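Local atomic coordinates of putative GntR-family transcriptional regulator (Bordetella bronchiseptica RB50, PDB entry 3CNV), a protein that probably regulates transcription in response to a small effector molecule held by its UTRA-family ligand-binding domain. Residues E79-S84 with Y89-S94; Y3-L8 with R133-Y138; T61-L66 with P114-L119. All blocks are in the same frame, centred on the assembly; numbering follows the deposited sequence.

Overall arrangement
Contacts 2 and 3 bring outlying parts of the chain against its six-stranded antiparallel sheet, on strands 127-137 and 59-69, with centres about 19 Å apart. Contact 1 joins helices 78-83 and 88-96, its centre about 16 Å from that of contact 2 and about 21 Å from that of contact 3. Y89 links contacts 1 and 2: its OH lies 2.8 Å from R133 NH1, a probable hydrogen bond. F92 of contact 1 packs against L66 of contact 3, and L8 of contact 2 lies against T61 and V62. A citrate, probably from the crystallisation liquor, binds the backbone N atoms of R4, F5 and Y89, consistent with a ligand pocket between contacts 1 and 2.

Contact 1. Residues E79-S84 with Y89-S94; sequences ELLTAS and YGLFES
L91 reaches from helix 88-96 to the end of helix 78-83, and its two methyl groups divide the work. CD2 meets L81 CD2 methyl to methyl at 3.6 Å, the closest approach between the two segments, and the two side chains cross at about a right angle. CD1 serves the other branch of the contact, lying 4.3 Å from L80 CG. The fork of L91 can span both leucines because CG stands anti to the backbone N (chi1 176°), which carries the tip out toward the preceding helix. L81 points its first bond past L91, yet its CD2 end turns back to close the gap. S84, the first residue to leave the helical conformation, adds a looser touch, with OG 4.2 Å from L91 CD1. That hydroxyl is engaged by the backbone N of A86 in the connecting turn. L76 also packs on both L81 and L91, while F96 of helix 88-96 touches L80. Beside the antiparallel sheet, where F92 packs on L68 of strand 59-69, these consecutive helices thus meet by aliphatic packing joined by one hydroxyl; shape and apolar burial hold them, without directional polar bonds of their own.

Contact 2. Residues Y3-L8 with R133-Y138; sequences YRFLRL and RISYTY
F5 sets its CB over the centre of one face of the R133 guanidinium, with CB 3.6 Å from R133 CZ. The ring itself does not stack there: its plane is turned 51° from that of the guanidinium, and CD2 comes 4.1 Å from R133 CD. R133 reaches this place by an extended chain that bends at chi3 (-57°), swinging the head under the F5 methylene. Further along strand 127-137, the ring end touches S135, with F5 CE2 3.8 Å from S135 OG, a packing contact that approaches the ring obliquely. R4 CG of the same loop covers the centre of one face of the F5 ring.

The polar link is a water, which donates to F5 O at 2.9 Å and accepts a weak bond from R133 NH2 at 3.0 Å. Other groups of the chain hold the remaining polar ends: R133 NE forms a salt bridge with E105, and S135 OG bonds to E144. NE and NH1 are thus held by E105 and Y89, and NH2 more weakly by the water, which should limit rotation of this buried group, one face of which carries the F5 methylene; E105 would be expected to offset its charge beside a site that holds a citrate here, consistent with a pocket able to take an anion.

Contact 3. Residues T61-L66 with P114-L119; sequences TVIDDL and PEIAPL
I63 meets I116 and L119 through branched aliphatic groups, so neither a ring nor a carboxylate has a face in this touch; the nearby flat groups stand at its border. There the carboxylates of D65 and E115 do not meet, D65 OD2 lying 5.6 Å from E115 OE1. R51 reconciles these like charges by a salt bridge to each, and R147 makes a second one to D65.

In the apolar centre, I63 sends one branch to each partner. CD1 runs up to L119 CB at 3.6 Å, where the two side chains cross at about a right angle, and it also comes within 3.9 Å of L119 O, a carbonyl that accepts a hydrogen bond from Q53. CG2, anti to the backbone N while CG1 lies beside it (chi1 -54°), takes the other partner, approaching I116 CD1 at 4.0 Å. These two isoleucines slide past one another in opposite directions.

The short helix 117-120 and the residues leading into it thereby pack on part of one face of the antiparallel sheet, over I63 and L149, while helix 88-96 lies on the other face of strand 59-69. Helices packed on an antiparallel sheet are consistent with the chorismate lyase-like fold of UTRA domains.

Contact 1. Residues E79-S84 with Y89-S94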
loop_
_atom_site.group_PDB
_atom_site.type_symbol
_atom_site.label_atom_id
_atom_site.label_comp_id
_atom_site.label_asym_id
_atom_site.label_seq_id
_atom_site.Cartn_x
_atom_site.Cartn_y
_atom_site.Cartn_z
ATOM N N GLU C 79 -3.916 32.022 -13.564
ATOM C CA GLU C 79 -5.174 32.609 -13.139
ATOM C C GLU C 79 -6.087 31.491 -12.640
ATOM O O GLU C 79 -6.780 31.636 -11.638
ATOM C CB GLU C 79 -5.850 33.430 -14.260
ATOM C CG GLU C 79 -7.295 33.861 -13.944
ATOM C CD GLU C 79 -8.371 32.716 -14.104
ATOM O OE1 GLU C 79 -8.190 31.788 -14.973
ATOM O OE2 GLU C 79 -9.407 32.745 -13.354
ATOM N N LEU C 80 -6.052 30.360 -13.362
ATOM C CA LEU C 80 -6.880 29.205 -12.979
ATOM C C LEU C 80 -6.439 28.693 -11.611
ATOM O O LEU C 80 -7.246 28.477 -10.708
ATOM C CB LEU C 80 -6.800 28.106 -14.016
ATOM C CG LEU C 80 -7.688 26.865 -13.817
ATOM C CD1 LEU C 80 -9.178 27.161 -13.898
ATOM C CD2 LEU C 80 -7.341 25.875 -14.856
ATOM N N LEU C 81 -5.128 28.542 -11.462
ATOM C CA LEU C 81 -4.533 27.988 -10.253
ATOM C C LEU C 81 -4.818 28.819 -9.027
ATOM O O LEU C 81 -5.032 28.296 -7.944
ATOM C CB LEU C 81 -3.022 27.781 -10.400
ATOM C CG LEU C 81 -2.646 26.696 -11.386
ATOM C CD1 LEU C 81 -1.142 26.692 -11.680
ATOM C CD2 LEU C 81 -3.081 25.354 -10.880
ATOM N N THR C 82 -4.806 30.118 -9.180
ATOM C CA THR C 82 -4.725 30.960 -8.025
ATOM C C THR C 82 -6.126 31.337 -7.634
ATOM O O THR C 82 -6.317 31.810 -6.531
ATOM C CB THR C 82 -3.879 32.229 -8.241
ATOM O OG1 THR C 82 -4.412 32.993 -9.324
ATOM C CG2 THR C 82 -2.409 31.836 -8.554
ATOM N N ALA C 83 -7.062 31.176 -8.575
ATOM C CA ALA C 83 -8.491 31.474 -8.328
ATOM C C ALA C 83 -9.053 30.187 -7.730
ATOM O O ALA C 83 -9.839 30.206 -6.813
ATOM C CB ALA C 83 -9.253 31.849 -9.635
ATOM N N SER C 84 -8.535 29.054 -8.202
ATOM C CA SER C 84 -9.006 27.741 -7.746
ATOM C C SER C 84 -8.894 27.527 -6.223
ATOM O O SER C 84 -7.813 27.711 -5.597
ATOM C CB SER C 84 -8.291 26.623 -8.474
ATOM O OG SER C 84 -8.653 25.390 -7.878
ATOM N N TYR C 89 -4.883 17.961 -7.418
ATOM C CA TYR C 89 -5.372 16.697 -7.998
ATOM C C TYR C 89 -6.841 16.796 -8.276
ATOM O O TYR C 89 -7.336 16.259 -9.255
ATOM C CB TYR C 89 -5.033 15.436 -7.182
ATOM C CG TYR C 89 -3.590 15.067 -7.241
ATOM C CD1 TYR C 89 -2.995 14.625 -8.424
ATOM C CD2 TYR C 89 -2.839 15.086 -6.100
ATOM C CE1 TYR C 89 -1.648 14.276 -8.455
ATOM C CE2 TYR C 89 -1.507 14.718 -6.102
ATOM C CZ TYR C 89 -0.912 14.327 -7.270
ATOM O OH TYR C 89 0.423 13.978 -7.212
ATOM N N GLY C 90 -7.541 17.522 -7.431
ATOM C CA GLY C 90 -9.003 17.712 -7.662
ATOM C C GLY C 90 -9.229 18.572 -8.891
ATOM O O GLY C 90 -10.135 18.318 -9.682
ATOM N N LEU C 91 -8.394 19.598 -9.068
ATOM C CA LEU C 91 -8.447 20.465 -10.257
ATOM C C LEU C 91 -8.160 19.631 -11.528
ATOM O O LEU C 91 -8.822 19.771 -12.540
ATOM C CB LEU C 91 -7.427 21.605 -10.189
ATOM C CG LEU C 91 -7.332 22.503 -11.432
ATOM C CD1 LEU C 91 -8.672 23.381 -11.556
ATOM C CD2 LEU C 91 -6.070 23.427 -11.464
ATOM N N PHE C 92 -7.155 18.768 -11.467
ATOM C CA PHE C 92 -6.773 17.989 -12.638
ATOM C C PHE C 92 -7.953 17.093 -13.027
ATOM O O PHE C 92 -8.229 16.890 -14.191
ATOM C CB PHE C 92 -5.515 17.142 -12.420
ATOM C CG PHE C 92 -4.279 17.916 -12.028
ATOM C CD1 PHE C 92 -4.167 19.274 -12.300
ATOM C CD2 PHE C 92 -3.199 17.249 -11.435
ATOM C CE1 PHE C 92 -3.018 19.975 -11.956
ATOM C CE2 PHE C 92 -2.032 17.932 -11.102
ATOM C CZ PHE C 92 -1.941 19.304 -11.375
ATOM N N GLU C 93 -8.646 16.586 -12.025
ATOM C CA GLU C 93 -9.823 15.720 -12.238
ATOM C C GLU C 93 -10.963 16.487 -12.866
ATOM O O GLU C 93 -11.465 16.139 -13.948
ATOM C CB GLU C 93 -10.347 15.076 -10.916
ATOM C CG GLU C 93 -9.721 13.776 -10.574
ATOM C CD GLU C 93 -10.146 13.133 -9.203
ATOM O OE1 GLU C 93 -11.038 13.687 -8.497
ATOM O OE2 GLU C 93 -9.531 12.059 -8.855
ATOM N N SER C 94 -11.368 17.538 -12.176
ATOM C CA SER C 94 -12.554 18.287 -12.600
ATOM C C SER C 94 -12.405 19.133 -13.854
ATOM O O SER C 94 -13.348 19.211 -14.646
ATOM C CB SER C 94 -13.036 19.231 -11.491
ATOM O OG SER C 94 -13.263 18.389 -10.396
#

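Contact 2. Residues Y3-L8 with R133-Y138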
loop_
_atom_site.group_PDB
_atom_site.type_symbol
_atom_site.label_atom_id
_atom_site.label_comp_id
_atom_site.label_asym_id
_atom_site.label_seq_id
_atom_site.Cartn_x
_atom_site.Cartn_y
_atom_site.Cartn_z
ATOM N N TYR C 3 -7.282 14.900 0.169
ATOM C CA TYR C 3 -5.983 14.464 -0.378
ATOM C C TYR C 3 -6.088 13.203 -1.214
ATOM O O TYR C 3 -6.957 12.341 -0.962
ATOM C CB TYR C 3 -4.940 14.181 0.705
ATOM C CG TYR C 3 -4.670 15.288 1.714
ATOM C CD1 TYR C 3 -4.487 16.563 1.315
ATOM C CD2 TYR C 3 -4.511 15.010 3.029
ATOM C CE1 TYR C 3 -4.239 17.599 2.185
ATOM C CE2 TYR C 3 -4.229 16.052 3.972
ATOM C CZ TYR C 3 -4.095 17.356 3.514
ATOM O OH TYR C 3 -3.810 18.446 4.320
ATOM N N ARG C 4 -5.235 13.164 -2.226
ATOM C CA ARG C 4 -5.088 12.046 -3.095
ATOM C C ARG C 4 -3.885 11.225 -2.645
ATOM O O ARG C 4 -3.982 9.948 -2.442
ATOM C CB ARG C 4 -4.958 12.503 -4.573
ATOM C CG ARG C 4 -4.708 11.372 -5.532
ATOM C CD ARG C 4 -5.910 10.574 -5.637
ATOM N NE ARG C 4 -5.775 9.322 -6.401
ATOM C CZ ARG C 4 -5.370 8.173 -5.882
ATOM N NH1 ARG C 4 -5.083 8.045 -4.593
ATOM N NH2 ARG C 4 -5.284 7.122 -6.654
ATOM N N PHE C 5 -2.748 11.883 -2.519
ATOM C CA PHE C 5 -1.511 11.118 -2.249
ATOM C C PHE C 5 -0.709 11.569 -1.085
ATOM O O PHE C 5 0.167 10.856 -0.607
ATOM C CB PHE C 5 -0.570 11.112 -3.434
ATOM C CG PHE C 5 -1.065 10.335 -4.605
ATOM C CD1 PHE C 5 -1.417 9.012 -4.473
ATOM C CD2 PHE C 5 -1.084 10.907 -5.871
ATOM C CE1 PHE C 5 -1.815 8.301 -5.524
ATOM C CE2 PHE C 5 -1.481 10.124 -6.998
ATOM C CZ PHE C 5 -1.884 8.860 -6.806
ATOM N N LEU C 6 -1.028 12.753 -0.603
ATOM C CA LEU C 6 -0.234 13.397 0.463
ATOM C C LEU C 6 -0.248 12.569 1.720
ATOM O O LEU C 6 -1.324 12.297 2.221
ATOM C CB LEU C 6 -0.804 14.823 0.733
ATOM C CG LEU C 6 0.021 15.667 1.730
ATOM C CD1 LEU C 6 1.358 15.990 1.124
ATOM C CD2 LEU C 6 -0.692 16.942 2.127
ATOM N N ARG C 7 0.938 12.246 2.276
ATOM C CA ARG C 7 1.035 11.346 3.435
ATOM C C ARG C 7 1.534 12.085 4.680
ATOM O O ARG C 7 1.805 11.519 5.718
ATOM C CB ARG C 7 1.989 10.167 3.119
ATOM C CG ARG C 7 1.488 9.207 2.132
ATOM C CD ARG C 7 0.134 8.631 2.570
ATOM N NE ARG C 7 -0.150 7.667 1.587
ATOM C CZ ARG C 7 0.567 6.547 1.414
ATOM N NH1 ARG C 7 1.635 6.284 2.200
ATOM N NH2 ARG C 7 0.252 5.732 0.417
ATOM N N LEU C 8 1.551 13.407 4.578
ATOM C CA LEU C 8 1.896 14.244 5.733
ATOM C C LEU C 8 0.883 14.110 6.874
ATOM O O LEU C 8 -0.337 14.124 6.690
ATOM C CB LEU C 8 2.080 15.698 5.338
ATOM C CG LEU C 8 3.528 16.146 5.093
ATOM C CD1 LEU C 8 3.541 17.600 5.369
ATOM C CD2 LEU C 8 4.597 15.507 5.999
ATOM N N ARG C 133 7.826 11.681 -7.132
ATOM C CA ARG C 133 6.611 10.932 -7.518
ATOM C C ARG C 133 6.380 10.958 -9.035
ATOM O O ARG C 133 6.532 12.000 -9.694
ATOM C CB ARG C 133 5.412 11.580 -6.823
ATOM C CG ARG C 133 4.086 10.854 -7.038
ATOM C CD ARG C 133 2.901 11.553 -6.468
ATOM N NE ARG C 133 3.073 11.785 -5.046
ATOM C CZ ARG C 133 2.558 12.751 -4.306
ATOM N NH1 ARG C 133 1.798 13.673 -4.817
ATOM N NH2 ARG C 133 2.841 12.770 -3.021
ATOM N N ILE C 134 6.002 9.828 -9.581
ATOM C CA ILE C 134 5.325 9.807 -10.866
ATOM C C ILE C 134 3.937 9.247 -10.661
ATOM O O ILE C 134 3.809 8.201 -10.088
ATOM C CB ILE C 134 6.098 8.950 -11.898
ATOM C CG1 ILE C 134 7.574 9.348 -11.954
ATOM C CG2 ILE C 134 5.395 8.993 -13.252
ATOM C CD1 ILE C 134 8.491 8.291 -12.775
ATOM N N SER C 135 2.919 9.958 -11.154
ATOM C CA SER C 135 1.513 9.586 -10.994
ATOM C C SER C 135 0.972 9.141 -12.319
ATOM O O SER C 135 1.300 9.673 -13.406
ATOM C CB SER C 135 0.646 10.782 -10.526
ATOM O OG SER C 135 1.213 11.284 -9.396
ATOM N N TYR C 136 0.125 8.138 -12.223
ATOM C CA TYR C 136 -0.406 7.439 -13.384
ATOM C C TYR C 136 -1.930 7.492 -13.432
ATOM O O TYR C 136 -2.610 7.453 -12.424
ATOM C CB TYR C 136 0.070 5.952 -13.412
ATOM C CG TYR C 136 1.564 5.772 -13.524
ATOM C CD1 TYR C 136 2.151 5.556 -14.739
ATOM C CD2 TYR C 136 2.390 5.850 -12.410
ATOM C CE1 TYR C 136 3.534 5.451 -14.860
ATOM C CE2 TYR C 136 3.781 5.710 -12.521
ATOM C CZ TYR C 136 4.331 5.560 -13.747
ATOM O OH TYR C 136 5.701 5.453 -13.933
ATOM N N THR C 137 -2.446 7.616 -14.633
ATOM C CA THR C 137 -3.851 7.439 -14.873
ATOM C C THR C 137 -4.006 5.998 -15.340
ATOM O O THR C 137 -3.031 5.240 -15.486
ATOM C CB THR C 137 -4.437 8.442 -15.945
ATOM O OG1 THR C 137 -3.854 8.225 -17.256
ATOM C CG2 THR C 137 -4.166 9.865 -15.573
ATOM N N TYR C 138 -5.232 5.634 -15.579
ATOM C CA TYR C 138 -5.561 4.348 -16.287
ATOM C C TYR C 138 -4.660 3.906 -17.472
ATOM O O TYR C 138 -4.280 4.655 -18.355
ATOM C CB TYR C 138 -7.088 4.348 -16.607
ATOM C CG TYR C 138 -7.883 4.212 -15.277
ATOM C CD1 TYR C 138 -7.958 2.972 -14.596
ATOM C CD2 TYR C 138 -8.515 5.290 -14.690
ATOM C CE1 TYR C 138 -8.645 2.826 -13.370
ATOM C CE2 TYR C 138 -9.202 5.165 -13.442
ATOM C CZ TYR C 138 -9.260 3.924 -12.789
ATOM O OH TYR C 138 -9.910 3.756 -11.564
HETATM O O HOH W 1 3.000 10.664 -0.914
#

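Contact 3. Residues T61-L66 with P114-L119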
loop_
_atom_site.group_PDB
_atom_site.type_symbol
_atom_site.label_atom_id
_atom_site.label_comp_id
_atom_site.label_asym_id
_atom_site.label_seq_id
_atom_site.Cartn_x
_atom_site.Cartn_y
_atom_site.Cartn_z
ATOM N N THR C 61 5.735 23.955 4.919
ATOM C CA THR C 61 6.037 22.568 5.208
ATOM C C THR C 61 6.520 21.781 3.983
ATOM O O THR C 61 7.413 20.932 4.106
ATOM C CB THR C 61 4.748 21.950 5.856
ATOM O OG1 THR C 61 4.554 22.600 7.121
ATOM C CG2 THR C 61 4.842 20.448 6.111
ATOM N N VAL C 62 5.993 22.149 2.815
ATOM C CA VAL C 62 6.340 21.497 1.535
ATOM C C VAL C 62 6.598 22.502 0.427
ATOM O O VAL C 62 5.856 23.464 0.254
ATOM C CB VAL C 62 5.190 20.456 1.098
ATOM C CG1 VAL C 62 5.591 19.630 -0.088
ATOM C CG2 VAL C 62 4.815 19.528 2.260
ATOM N N ILE C 63 7.637 22.230 -0.352
ATOM C CA ILE C 63 7.814 22.856 -1.646
ATOM C C ILE C 63 7.742 21.753 -2.706
ATOM O O ILE C 63 8.506 20.765 -2.690
ATOM C CB ILE C 63 9.132 23.701 -1.812
ATOM C CG1 ILE C 63 9.271 24.742 -0.730
ATOM C CG2 ILE C 63 9.237 24.329 -3.254
ATOM C CD1 ILE C 63 8.346 25.972 -0.844
ATOM N N ASP C 64 6.709 21.868 -3.534
ATOM C CA ASP C 64 6.449 20.910 -4.623
ATOM C C ASP C 64 6.789 21.558 -5.964
ATOM O O ASP C 64 6.394 22.694 -6.236
ATOM C CB ASP C 64 4.990 20.519 -4.720
ATOM C CG ASP C 64 4.535 19.504 -3.714
ATOM O OD1 ASP C 64 5.342 18.587 -3.382
ATOM O OD2 ASP C 64 3.297 19.593 -3.304
ATOM N N ASP C 65 7.520 20.831 -6.786
ATOM C CA ASP C 65 7.720 21.157 -8.208
ATOM C C ASP C 65 6.981 20.067 -8.969
ATOM O O ASP C 65 7.219 18.897 -8.731
ATOM C CB ASP C 65 9.188 21.171 -8.663
ATOM C CG ASP C 65 9.938 22.409 -8.220
ATOM O OD1 ASP C 65 9.329 23.478 -8.192
ATOM O OD2 ASP C 65 11.147 22.320 -7.922
ATOM N N LEU C 66 6.186 20.462 -9.945
ATOM C CA LEU C 66 5.348 19.531 -10.749
ATOM C C LEU C 66 5.646 19.781 -12.212
ATOM O O LEU C 66 5.884 20.900 -12.634
ATOM C CB LEU C 66 3.829 19.854 -10.551
ATOM C CG LEU C 66 2.992 19.660 -9.328
ATOM C CD1 LEU C 66 3.316 20.667 -8.199
ATOM C CD2 LEU C 66 1.570 19.740 -9.852
ATOM N N PRO C 114 20.400 26.189 -0.934
ATOM C CA PRO C 114 20.321 27.627 -0.808
ATOM C C PRO C 114 19.007 28.187 -1.361
ATOM O O PRO C 114 18.467 29.127 -0.802
ATOM C CB PRO C 114 21.552 28.095 -1.600
ATOM C CG PRO C 114 22.487 26.978 -1.533
ATOM C CD PRO C 114 21.731 25.735 -1.410
ATOM N N GLU C 115 18.453 27.581 -2.408
ATOM C CA GLU C 115 17.196 28.115 -3.043
ATOM C C GLU C 115 15.930 27.720 -2.233
ATOM O O GLU C 115 14.986 28.513 -2.079
ATOM C CB GLU C 115 17.034 27.622 -4.516
ATOM C CG GLU C 115 15.565 27.779 -5.120
ATOM C CD GLU C 115 15.384 27.138 -6.529
ATOM O OE1 GLU C 115 15.338 25.884 -6.669
ATOM O OE2 GLU C 115 15.286 27.895 -7.519
ATOM N N ILE C 116 15.926 26.480 -1.736
ATOM C CA ILE C 116 14.770 25.938 -1.007
ATOM C C ILE C 116 14.676 26.409 0.435
ATOM O O ILE C 116 13.589 26.709 0.936
ATOM C CB ILE C 116 14.739 24.414 -1.072
ATOM C CG1 ILE C 116 14.556 23.986 -2.533
ATOM C CG2 ILE C 116 13.584 23.770 -0.185
ATOM C CD1 ILE C 116 13.269 24.439 -3.126
ATOM N N ALA C 117 15.819 26.535 1.082
ATOM C CA ALA C 117 15.844 26.796 2.510
ATOM C C ALA C 117 14.925 27.989 2.916
ATOM O O ALA C 117 14.046 27.814 3.756
ATOM C CB ALA C 117 17.261 26.972 2.999
ATOM N N PRO C 118 15.069 29.175 2.274
ATOM C CA PRO C 118 14.240 30.304 2.720
ATOM C C PRO C 118 12.744 30.121 2.410
ATOM O O PRO C 118 11.899 30.732 3.026
ATOM C CB PRO C 118 14.807 31.500 1.950
ATOM C CG PRO C 118 15.542 30.923 0.775
ATOM C CD PRO C 118 15.947 29.518 1.132
ATOM N N LEU C 119 12.415 29.238 1.484
ATOM C CA LEU C 119 11.007 29.011 1.186
ATOM C C LEU C 119 10.328 28.134 2.271
ATOM O O LEU C 119 9.093 28.050 2.344
ATOM C CB LEU C 119 10.857 28.401 -0.202
ATOM C CG LEU C 119 11.446 29.209 -1.349
ATOM C CD1 LEU C 119 11.333 28.399 -2.652
ATOM C CD2 LEU C 119 10.731 30.588 -1.445
#